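Local coordinates for beta-L-arabinobiosidase (Bacteroides thetaiotaomicron, PDB 5MQR), which probably hydrolyses glycosidic linkages of complex plant pectin, acting as an arabinofuranosidase with a sialidase-type activity also possible, at residues I731-T734 with W735-N739; S751-N754 with A755-V758; L772-T775 with K776-E779; T780-Q783 with R784-T788. All blocks are in the same frame, centred on the assembly; numbering follows the deposited sequence.

In the fold
Along the chain the four contacts come strictly in series, and none nests in or crosses another: each closes only a helical turn or a helix start. Contact 1 lies late in helix 726-737, contact 2 starts helix 754-765, and contacts 3 and 4 adjoin on helix 768-788. All belong to the MGH1-like hydrolase domain. Side chains tie them together in space. Arg737 of contact 1 bridges to Asp773 and Asp777 of contact 3, while Leu778 of contact 3 packs on Ala755 and Val758 of contact 2. Glu781 of contact 4 receives Tyr736, Ser752 and Asn754, so the three helices meet at one carboxylate.

Contact 1: I731-T734 with W735-N739; sequences IIHT and WYRGN
His733 and Arg737, one helical turn apart, lie side by side and point the same way, with the guanidinium laid flat against the imidazole: their planes differ by 13° and their centres are 4.5 Å apart. The stack is offset, because Arg737 NH1 stands over the rim of the ring, 3.6 Å from His733 NE2. In both residues CG sits beside the backbone N (chi1 -71° and -64°), and the arginine chain then runs extended as far as NE, which brings its flat end level with the ring. This is the partly exposed flank, yet the guanidinium is not loose: NH1 and NH2 make salt bridges to Asp773 and Asp777 of helix 768-788. With an alanine at His733 the guanidinium would probably lose the surface it lies on and be freer to tilt between those two carboxylates. The pair is an i to i+4 guanidinium-imidazole stack late in helix 726-737, part of what is an (alpha/alpha)6 barrel in related MGH1-like domains. In the backbone, Arg737 N binds His733 O at 2.7 Å, whereas Gly738 N reaches Thr734 O only weakly at 3.0 Å. The other side is buried and enclosed by more neighbours. Ile732 CG2 touches Tyr736 CD1 at 4.0 Å, and that same CD1 presents its edge to Ile732 O at 3.3 Å, with the oxygen in the ring plane. Met774 and Leu778 pack on this ring, and its OH is hydrogen-bonded to Glu781. Trp735 CD1 comes within 3.4 Å of Ile731 O.

Contact 2: S751-N754 with A755-V758; sequences SSWN and ADAV
Trp753 occupies the N-cap position of helix 754-765 without a side-chain oxygen to offer the first turn, and instead sets the edge of its indole against Asp756. The cap region is built from an ST turn one residue earlier: Ser752 OG accepts from Asn754 N at 3.0 Å, with an N-H...O angle of 157°. Farther along, Asn829 of helix 820-839 offers OD1 to Asp756 N, so a neighbouring helix of the MGH1-like domain supplies an acceptor for the opening turn. The indole takes the crowded position between the backbone N and the carbonyl carbon (chi1 71°), which places it beside the helix start. There its CD1 meets Asp756 OD2 at 3.6 Å, the oxygen lying near the ring plane. The two side chains cross obliquely, ring and carboxylate planes 51° apart, and the same OD2 is hydrogen-bonded to Tyr717, which fixes where the carboxylate points. Ala757 CB approaches the indole less closely, 4.4 Å from CD1. Aromatics from elsewhere in the domain also pack on the ring: His714, Tyr893 and Phe894 meet it edge to face. Regular helical bonding begins directly at the cap, where Ala757 N donates to Trp753 O at 3.0 Å, in the carbonyl plane. In the next bond Val758 N reaches Asn754 O at 2.9 Å, tilted out of that carbonyl's plane, while Val758 CG2 comes to 3.4 Å from the same oxygen.

Contact 3: L772-T775 with K776-E779; sequences LDMT and KDLE
Asp777 packs across the turn on Met774, present as selenomethionine, at a kink in helix 768-788. Its CB lies 3.5 Å from Met774 O and 3.9 Å from Met774 CE. Beyond it, CG faces Met774 SE at 4.0 Å, the two side chains crossing at about a right angle. At the tip, OD1 comes within 3.5 Å of Asp773 O; both are acceptors, and what holds OD1 is the salt bridge to Arg737 of helix 726-737, an arginine that also takes up Asp773. An alanine in place of Asp777 would probably leave Arg737 with one of its two carboxylates missing and open a gap beside Met774 SE, where CG now packs. The kink shows in the bonding: Lys776 N and Asp777 N lack the i to i-4 bond to the turn before. A water fills in, accepting from Lys776 N at 2.9 Å and donating to Leu772 O at 3.0 Å, with a weaker bond to Asp773 O. The regular pattern resumes when Leu778 N binds Met774 O and Glu779 N binds Thr775 O. Bends at chi2 (-63°) and chi3 (-62°) curl the selenomethionine toward the following turn, so that its CE also rests on Leu778 CD2, 4.0 Å away. On another face, near Met845 of helix 843-864, Thr775 CG2 meets Glu779 OE2 at 3.4 Å.

Contact 4: T780-Q783 with R784-T788; sequences TEYQ and RWERT
Glu781 and Trp785 lie side by side, pointing the same way, and a water links them to Arg784. That water accepts from Trp785 NE1 and from Arg784 NH2, both at 2.9 Å, and can donate to Glu781 OE2, although other groups compete at that oxygen. The carboxylate already has Tyr736 at OE1, with Ser752 and Asn754 at OE2; Arg784 NH2, 4.6 Å from OE2, makes no direct bridge to it. A second water joins Tyr782 OH to Glu786 OE2, 2.7 Å from each. The tyrosine presents CE1 edge-on to that OE2 at 3.6 Å, its ring turned 88° from the carboxylate, whose charge is met by Arg852. On the outer side a third water donates to Thr780 O at 2.8 Å and takes a weak bond from Arg787 NH2. Backbone donors are well placed: Trp785 N to Glu781 O and Glu786 N to Tyr782 O both reach an N-H...O angle of 170°. The i to i+4 bonding, unbroken from Arg784 N to Thr788 N, with a polar outer flank and a face packed on helices 820-839 and 843-864, is consistent with a helix of an (alpha/alpha)6 barrel.

Contact 1: I731-T734 with W735-N739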
loop_
_atom_site.group_PDB
_atom_site.type_symbol
_atom_site.label_atom_id
_atom_site.label_comp_id
_atom_site.label_asym_id
_atom_site.label_seq_id
_atom_site.Cartn_x
_atom_site.Cartn_y
_atom_site.Cartn_z
ATOM N N ILE A 731 10.889 -32.975 10.127
ATOM C CA ILE A 731 9.835 -33.851 9.606
ATOM C C ILE A 731 10.348 -34.758 8.506
ATOM O O ILE A 731 10.088 -35.953 8.528
ATOM C CB ILE A 731 8.613 -33.053 9.095
ATOM C CG1 ILE A 731 7.810 -32.504 10.279
ATOM C CG2 ILE A 731 7.694 -33.909 8.233
ATOM C CD1 ILE A 731 6.990 -31.270 9.921
ATOM N N ILE A 732 11.041 -34.171 7.541
ATOM C CA ILE A 732 11.681 -34.910 6.468
ATOM C C ILE A 732 12.794 -35.815 7.014
ATOM O O ILE A 732 12.805 -37.016 6.712
ATOM C CB ILE A 732 12.204 -33.953 5.360
ATOM C CG1 ILE A 732 11.006 -33.341 4.631
ATOM C CG2 ILE A 732 13.115 -34.670 4.357
ATOM C CD1 ILE A 732 11.365 -32.159 3.777
ATOM N N HIS A 733 13.709 -35.276 7.818
ATOM C CA HIS A 733 14.798 -36.117 8.337
ATOM C C HIS A 733 14.261 -37.275 9.179
ATOM O O HIS A 733 14.801 -38.358 9.130
ATOM C CB HIS A 733 15.849 -35.306 9.097
ATOM C CG HIS A 733 16.698 -34.436 8.210
ATOM N ND1 HIS A 733 17.464 -33.393 8.697
ATOM C CD2 HIS A 733 16.868 -34.429 6.864
ATOM C CE1 HIS A 733 18.075 -32.790 7.691
ATOM N NE2 HIS A 733 17.735 -33.403 6.572
ATOM N N THR A 734 13.164 -37.057 9.894
ATOM C CA THR A 734 12.529 -38.111 10.679
ATOM C C THR A 734 12.071 -39.290 9.789
ATOM O O THR A 734 12.318 -40.445 10.131
ATOM C CB THR A 734 11.353 -37.529 11.474
ATOM O OG1 THR A 734 11.856 -36.649 12.489
ATOM C CG2 THR A 734 10.518 -38.616 12.104
ATOM N N TRP A 735 11.425 -38.986 8.656
ATOM C CA TRP A 735 11.032 -40.020 7.696
ATOM C C TRP A 735 12.230 -40.785 7.154
ATOM O O TRP A 735 12.158 -42.013 7.053
ATOM C CB TRP A 735 10.204 -39.467 6.517
ATOM C CG TRP A 735 8.766 -39.335 6.800
ATOM C CD1 TRP A 735 8.059 -38.177 6.900
ATOM C CD2 TRP A 735 7.839 -40.396 7.043
ATOM N NE1 TRP A 735 6.747 -38.446 7.183
ATOM C CE2 TRP A 735 6.587 -39.804 7.294
ATOM C CE3 TRP A 735 7.943 -41.783 7.072
ATOM C CZ2 TRP A 735 5.442 -40.560 7.555
ATOM C CZ3 TRP A 735 6.810 -42.532 7.345
ATOM C CH2 TRP A 735 5.577 -41.919 7.562
ATOM N N TYR A 736 13.314 -40.085 6.820
ATOM C CA TYR A 736 14.429 -40.721 6.081
ATOM C C TYR A 736 15.574 -41.235 6.955
ATOM O O TYR A 736 16.340 -42.099 6.520
ATOM C CB TYR A 736 14.963 -39.788 4.993
ATOM C CG TYR A 736 13.996 -39.646 3.842
ATOM C CD1 TYR A 736 13.010 -38.663 3.847
ATOM C CD2 TYR A 736 14.055 -40.507 2.745
ATOM C CE1 TYR A 736 12.107 -38.538 2.792
ATOM C CE2 TYR A 736 13.156 -40.393 1.693
ATOM C CZ TYR A 736 12.191 -39.400 1.713
ATOM O OH TYR A 736 11.307 -39.281 0.680
ATOM N N ARG A 737 15.700 -40.699 8.165
ATOM C CA ARG A 737 16.795 -41.061 9.060
ATOM C C ARG A 737 16.348 -41.389 10.477
ATOM O O ARG A 737 17.178 -41.622 11.341
ATOM C CB ARG A 737 17.802 -39.917 9.090
ATOM C CG ARG A 737 18.451 -39.682 7.735
ATOM C CD ARG A 737 18.933 -38.269 7.585
ATOM N NE ARG A 737 19.347 -38.004 6.210
ATOM C CZ ARG A 737 19.995 -36.914 5.804
ATOM N NH1 ARG A 737 20.304 -35.949 6.657
ATOM N NH2 ARG A 737 20.337 -36.793 4.526
ATOM N N GLY A 738 15.048 -41.455 10.717
ATOM C CA GLY A 738 14.555 -41.559 12.079
ATOM C C GLY A 738 14.399 -42.968 12.593
ATOM O O GLY A 738 13.896 -43.142 13.683
ATOM N N ASN A 739 14.810 -43.965 11.814
ATOM C CA ASN A 739 14.703 -45.378 12.179
ATOM C C ASN A 739 16.121 -45.979 12.263
ATOM O O ASN A 739 16.614 -46.573 11.298
ATOM C CB ASN A 739 13.833 -46.096 11.137
ATOM C CG ASN A 739 13.781 -47.607 11.330
ATOM O OD1 ASN A 739 13.934 -48.115 12.434
ATOM N ND2 ASN A 739 13.550 -48.326 10.243
#

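Contact 2: S751-N754 with A755-V758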
loop_
_atom_site.group_PDB
_atom_site.type_symbol
_atom_site.label_atom_id
_atom_site.label_comp_id
_atom_site.label_asym_id
_atom_site.label_seq_id
_atom_site.Cartn_x
_atom_site.Cartn_y
_atom_site.Cartn_z
ATOM N N SER A 751 2.728 -45.367 -2.013
ATOM C CA SER A 751 3.367 -44.739 -3.142
ATOM C C SER A 751 3.925 -43.385 -2.724
ATOM O O SER A 751 3.436 -42.755 -1.776
ATOM C CB SER A 751 2.381 -44.546 -4.293
ATOM O OG SER A 751 1.798 -45.770 -4.705
ATOM N N SER A 752 4.955 -42.955 -3.449
ATOM C CA SER A 752 5.712 -41.749 -3.098
ATOM C C SER A 752 5.975 -40.831 -4.288
ATOM O O SER A 752 6.455 -41.303 -5.338
ATOM C CB SER A 752 7.058 -42.152 -2.487
ATOM O OG SER A 752 7.875 -41.013 -2.313
ATOM N N TRP A 753 5.685 -39.535 -4.105
ATOM C CA TRP A 753 6.239 -38.475 -4.964
ATOM C C TRP A 753 7.193 -37.587 -4.193
ATOM O O TRP A 753 7.364 -36.419 -4.502
ATOM C CB TRP A 753 5.159 -37.683 -5.716
ATOM C CG TRP A 753 4.262 -36.733 -4.979
ATOM C CD1 TRP A 753 4.451 -35.416 -4.830
ATOM C CD2 TRP A 753 2.995 -37.022 -4.370
ATOM N NE1 TRP A 753 3.417 -34.851 -4.150
ATOM C CE2 TRP A 753 2.495 -35.815 -3.865
ATOM C CE3 TRP A 753 2.231 -38.177 -4.221
ATOM C CZ2 TRP A 753 1.276 -35.727 -3.198
ATOM C CZ3 TRP A 753 1.013 -38.090 -3.561
ATOM C CH2 TRP A 753 0.552 -36.879 -3.049
ATOM N N ASN A 754 7.920 -38.177 -3.254
ATOM C CA ASN A 754 8.692 -37.380 -2.304
ATOM C C ASN A 754 9.925 -36.701 -2.848
ATOM O O ASN A 754 10.315 -35.656 -2.314
ATOM C CB ASN A 754 9.062 -38.204 -1.084
ATOM C CG ASN A 754 7.852 -38.582 -0.266
ATOM O OD1 ASN A 754 6.793 -37.929 -0.322
ATOM N ND2 ASN A 754 7.979 -39.669 0.471
ATOM N N ALA A 755 10.538 -37.261 -3.887
ATOM C CA ALA A 755 11.664 -36.554 -4.487
ATOM C C ALA A 755 11.164 -35.291 -5.172
ATOM O O ALA A 755 11.753 -34.230 -5.001
ATOM C CB ALA A 755 12.440 -37.424 -5.445
ATOM N N ASP A 756 10.057 -35.388 -5.902
ATOM C CA ASP A 756 9.391 -34.173 -6.435
ATOM C C ASP A 756 9.054 -33.181 -5.346
ATOM O O ASP A 756 9.280 -32.011 -5.532
ATOM C CB ASP A 756 8.131 -34.507 -7.224
ATOM C CG ASP A 756 7.293 -33.305 -7.540
ATOM O OD1 ASP A 756 7.529 -32.672 -8.596
ATOM O OD2 ASP A 756 6.376 -33.022 -6.729
ATOM N N ALA A 757 8.508 -33.651 -4.227
ATOM C CA ALA A 757 8.158 -32.771 -3.115
ATOM C C ALA A 757 9.372 -32.094 -2.461
ATOM O O ALA A 757 9.288 -30.931 -2.107
ATOM C CB ALA A 757 7.319 -33.512 -2.070
ATOM N N VAL A 758 10.484 -32.806 -2.307
ATOM C CA VAL A 758 11.705 -32.207 -1.772
ATOM C C VAL A 758 12.278 -31.133 -2.714
ATOM O O VAL A 758 12.699 -30.071 -2.237
ATOM C CB VAL A 758 12.767 -33.271 -1.403
ATOM C CG1 VAL A 758 14.143 -32.642 -1.178
ATOM C CG2 VAL A 758 12.325 -34.002 -0.158
#

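Contact 3: L772-T775 with K776-E779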
loop_
_atom_site.group_PDB
_atom_site.type_symbol
_atom_site.label_atom_id
_atom_site.label_comp_id
_atom_site.label_asym_id
_atom_site.label_seq_id
_atom_site.Cartn_x
_atom_site.Cartn_y
_atom_site.Cartn_z
ATOM N N LEU A 772 20.778 -30.745 -1.242
ATOM C CA LEU A 772 21.951 -31.539 -1.675
ATOM C C LEU A 772 22.218 -32.711 -0.729
ATOM O O LEU A 772 22.497 -33.841 -1.182
ATOM C CB LEU A 772 23.210 -30.675 -1.809
ATOM C CG LEU A 772 23.219 -29.589 -2.914
ATOM C CD1 LEU A 772 24.434 -28.665 -2.824
ATOM C CD2 LEU A 772 23.167 -30.215 -4.296
ATOM N N ASP A 773 22.083 -32.451 0.574
ATOM C CA ASP A 773 22.268 -33.482 1.605
ATOM C C ASP A 773 21.199 -34.602 1.604
ATOM O O ASP A 773 21.460 -35.676 2.110
ATOM C CB ASP A 773 22.366 -32.818 2.993
ATOM C CG ASP A 773 22.506 -33.823 4.124
ATOM O OD1 ASP A 773 23.619 -34.359 4.342
ATOM O OD2 ASP A 773 21.472 -34.086 4.776
HETATM N N MSE A 774 20.015 -34.335 1.049
HETATM C CA MSE A 774 18.909 -35.320 0.949
HETATM C C MSE A 774 18.926 -36.175 -0.313
HETATM O O MSE A 774 18.151 -37.123 -0.431
HETATM C CB MSE A 774 17.548 -34.591 1.021
HETATM C CG MSE A 774 17.045 -34.433 2.456
HETATM SE SE MSE A 774 16.706 -36.156 3.335
HETATM C CE MSE A 774 15.287 -36.833 2.134
ATOM N N THR A 775 19.810 -35.840 -1.254
ATOM C CA THR A 775 19.871 -36.466 -2.587
ATOM C C THR A 775 20.064 -38.001 -2.529
ATOM O O THR A 775 19.291 -38.733 -3.147
ATOM C CB THR A 775 20.923 -35.703 -3.461
ATOM O OG1 THR A 775 20.301 -34.515 -3.992
ATOM C CG2 THR A 775 21.467 -36.492 -4.563
ATOM N N LYS A 776 21.054 -38.481 -1.780
ATOM C CA LYS A 776 21.287 -39.921 -1.661
ATOM C C LYS A 776 20.093 -40.666 -1.084
ATOM O O LYS A 776 19.727 -41.713 -1.599
ATOM C CB LYS A 776 22.525 -40.224 -0.815
ATOM C CG LYS A 776 23.817 -39.831 -1.503
ATOM C CD LYS A 776 25.042 -40.342 -0.740
ATOM C CE LYS A 776 26.282 -39.503 -1.034
ATOM N NZ LYS A 776 27.506 -40.360 -0.994
ATOM N N ASP A 777 19.482 -40.089 -0.047
ATOM C CA ASP A 777 18.304 -40.660 0.598
ATOM C C ASP A 777 17.162 -40.828 -0.390
ATOM O O ASP A 777 16.449 -41.842 -0.343
ATOM C CB ASP A 777 17.791 -39.798 1.747
ATOM C CG ASP A 777 18.839 -39.521 2.794
ATOM O OD1 ASP A 777 19.758 -38.694 2.502
ATOM O OD2 ASP A 777 18.726 -40.097 3.904
ATOM N N LEU A 778 16.989 -39.837 -1.271
ATOM C CA LEU A 778 15.956 -39.892 -2.306
ATOM C C LEU A 778 16.255 -40.901 -3.403
ATOM O O LEU A 778 15.319 -41.522 -3.926
ATOM C CB LEU A 778 15.692 -38.525 -2.907
ATOM C CG LEU A 778 15.122 -37.499 -1.923
ATOM C CD1 LEU A 778 15.148 -36.132 -2.599
ATOM C CD2 LEU A 778 13.733 -37.880 -1.421
ATOM N N GLU A 779 17.534 -41.092 -3.734
ATOM C CA GLU A 779 17.936 -42.132 -4.716
ATOM C C GLU A 779 17.671 -43.512 -4.175
ATOM O O GLU A 779 17.158 -44.360 -4.895
ATOM C CB GLU A 779 19.429 -42.057 -5.097
ATOM C CG GLU A 779 19.843 -40.798 -5.820
ATOM C CD GLU A 779 21.355 -40.709 -5.998
ATOM O OE1 GLU A 779 21.888 -41.545 -6.744
ATOM O OE2 GLU A 779 21.987 -39.792 -5.400
HETATM O O HOH W 1 22.995 -36.719 -0.488
#

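Contact 4: T780-Q783 with R784-T788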
loop_
_atom_site.group_PDB
_atom_site.type_symbol
_atom_site.label_atom_id
_atom_site.label_comp_id
_atom_site.label_asym_id
_atom_site.label_seq_id
_atom_site.Cartn_x
_atom_site.Cartn_y
_atom_site.Cartn_z
ATOM N N THR A 780 18.050 -43.740 -2.920
ATOM C CA THR A 780 17.748 -44.999 -2.252
ATOM C C THR A 780 16.232 -45.278 -2.281
ATOM O O THR A 780 15.816 -46.388 -2.598
ATOM C CB THR A 780 18.267 -45.014 -0.791
ATOM O OG1 THR A 780 19.678 -44.791 -0.796
ATOM C CG2 THR A 780 17.941 -46.380 -0.074
ATOM N N GLU A 781 15.420 -44.265 -1.962
ATOM C CA GLU A 781 13.964 -44.421 -2.051
ATOM C C GLU A 781 13.516 -44.817 -3.473
ATOM O O GLU A 781 12.759 -45.799 -3.642
ATOM C CB GLU A 781 13.250 -43.146 -1.613
ATOM C CG GLU A 781 11.736 -43.216 -1.687
ATOM C CD GLU A 781 11.062 -41.933 -1.239
ATOM O OE1 GLU A 781 11.697 -40.850 -1.285
ATOM O OE2 GLU A 781 9.868 -42.019 -0.864
ATOM N N TYR A 782 13.976 -44.050 -4.469
ATOM C CA TYR A 782 13.592 -44.270 -5.864
ATOM C C TYR A 782 13.930 -45.708 -6.301
ATOM O O TYR A 782 13.080 -46.421 -6.832
ATOM C CB TYR A 782 14.283 -43.263 -6.786
ATOM C CG TYR A 782 13.770 -43.332 -8.196
ATOM C CD1 TYR A 782 14.176 -44.347 -9.062
ATOM C CD2 TYR A 782 12.855 -42.395 -8.669
ATOM C CE1 TYR A 782 13.672 -44.413 -10.347
ATOM C CE2 TYR A 782 12.363 -42.457 -9.958
ATOM C CZ TYR A 782 12.768 -43.461 -10.791
ATOM O OH TYR A 782 12.263 -43.517 -12.070
ATOM N N GLN A 783 15.168 -46.120 -6.056
ATOM C CA GLN A 783 15.651 -47.425 -6.490
ATOM C C GLN A 783 14.857 -48.589 -5.857
ATOM O O GLN A 783 14.680 -49.627 -6.506
ATOM C CB GLN A 783 17.170 -47.564 -6.246
ATOM C CG GLN A 783 18.023 -46.726 -7.203
ATOM C CD GLN A 783 19.516 -46.775 -6.871
ATOM O OE1 GLN A 783 20.144 -47.834 -6.932
ATOM N NE2 GLN A 783 20.092 -45.635 -6.525
ATOM N N ARG A 784 14.362 -48.394 -4.626
ATOM C CA ARG A 784 13.566 -49.407 -3.947
ATOM C C ARG A 784 12.259 -49.605 -4.711
ATOM O O ARG A 784 11.927 -50.736 -5.070
ATOM C CB ARG A 784 13.314 -49.055 -2.465
ATOM C CG ARG A 784 12.418 -50.068 -1.756
ATOM C CD ARG A 784 12.207 -49.784 -0.272
ATOM N NE ARG A 784 11.916 -48.387 0.054
ATOM C CZ ARG A 784 10.774 -47.746 -0.217
ATOM N NH1 ARG A 784 9.778 -48.336 -0.872
ATOM N NH2 ARG A 784 10.633 -46.480 0.151
ATOM N N TRP A 785 11.550 -48.510 -4.992
ATOM C CA TRP A 785 10.323 -48.601 -5.788
ATOM C C TRP A 785 10.553 -49.231 -7.165
ATOM O O TRP A 785 9.780 -50.069 -7.613
ATOM C CB TRP A 785 9.638 -47.224 -5.929
ATOM C CG TRP A 785 8.974 -46.775 -4.664
ATOM C CD1 TRP A 785 9.268 -45.659 -3.928
ATOM C CD2 TRP A 785 7.913 -47.436 -3.981
ATOM N NE1 TRP A 785 8.448 -45.586 -2.815
ATOM C CE2 TRP A 785 7.596 -46.656 -2.838
ATOM C CE3 TRP A 785 7.180 -48.604 -4.233
ATOM C CZ2 TRP A 785 6.597 -47.015 -1.937
ATOM C CZ3 TRP A 785 6.171 -48.978 -3.322
ATOM C CH2 TRP A 785 5.889 -48.172 -2.186
ATOM N N GLU A 786 11.615 -48.800 -7.828
ATOM C CA GLU A 786 12.020 -49.340 -9.126
ATOM C C GLU A 786 12.300 -50.839 -9.080
ATOM O O GLU A 786 11.928 -51.561 -9.975
ATOM C CB GLU A 786 13.272 -48.609 -9.624
ATOM C CG GLU A 786 13.714 -48.972 -11.027
ATOM C CD GLU A 786 14.860 -48.094 -11.468
ATOM O OE1 GLU A 786 15.967 -48.279 -10.922
ATOM O OE2 GLU A 786 14.644 -47.201 -12.328
ATOM N N ARG A 787 12.954 -51.288 -8.024
ATOM C CA ARG A 787 13.247 -52.713 -7.828
ATOM C C ARG A 787 11.980 -53.542 -7.537
ATOM O O ARG A 787 11.824 -54.629 -8.093
ATOM C CB ARG A 787 14.322 -52.860 -6.740
ATOM C CG ARG A 787 14.486 -54.227 -6.073
ATOM C CD ARG A 787 15.849 -54.374 -5.380
ATOM N NE ARG A 787 16.451 -53.084 -4.999
ATOM C CZ ARG A 787 16.150 -52.353 -3.907
ATOM N NH1 ARG A 787 15.231 -52.753 -3.011
ATOM N NH2 ARG A 787 16.776 -51.196 -3.710
ATOM N N THR A 788 11.052 -53.001 -6.742
ATOM C CA THR A 788 9.912 -53.781 -6.260
ATOM C C THR A 788 8.624 -53.665 -7.054
ATOM O O THR A 788 7.787 -54.566 -6.943
ATOM C CB THR A 788 9.584 -53.466 -4.781
ATOM O OG1 THR A 788 9.121 -52.117 -4.629
ATOM C CG2 THR A 788 10.805 -53.716 -3.879
HETATM O O HOH W 2 17.178 -48.801 -2.670
HETATM O O HOH W 3 8.671 -44.316 -0.243
HETATM O O HOH W 4 12.334 -45.960 -13.104
#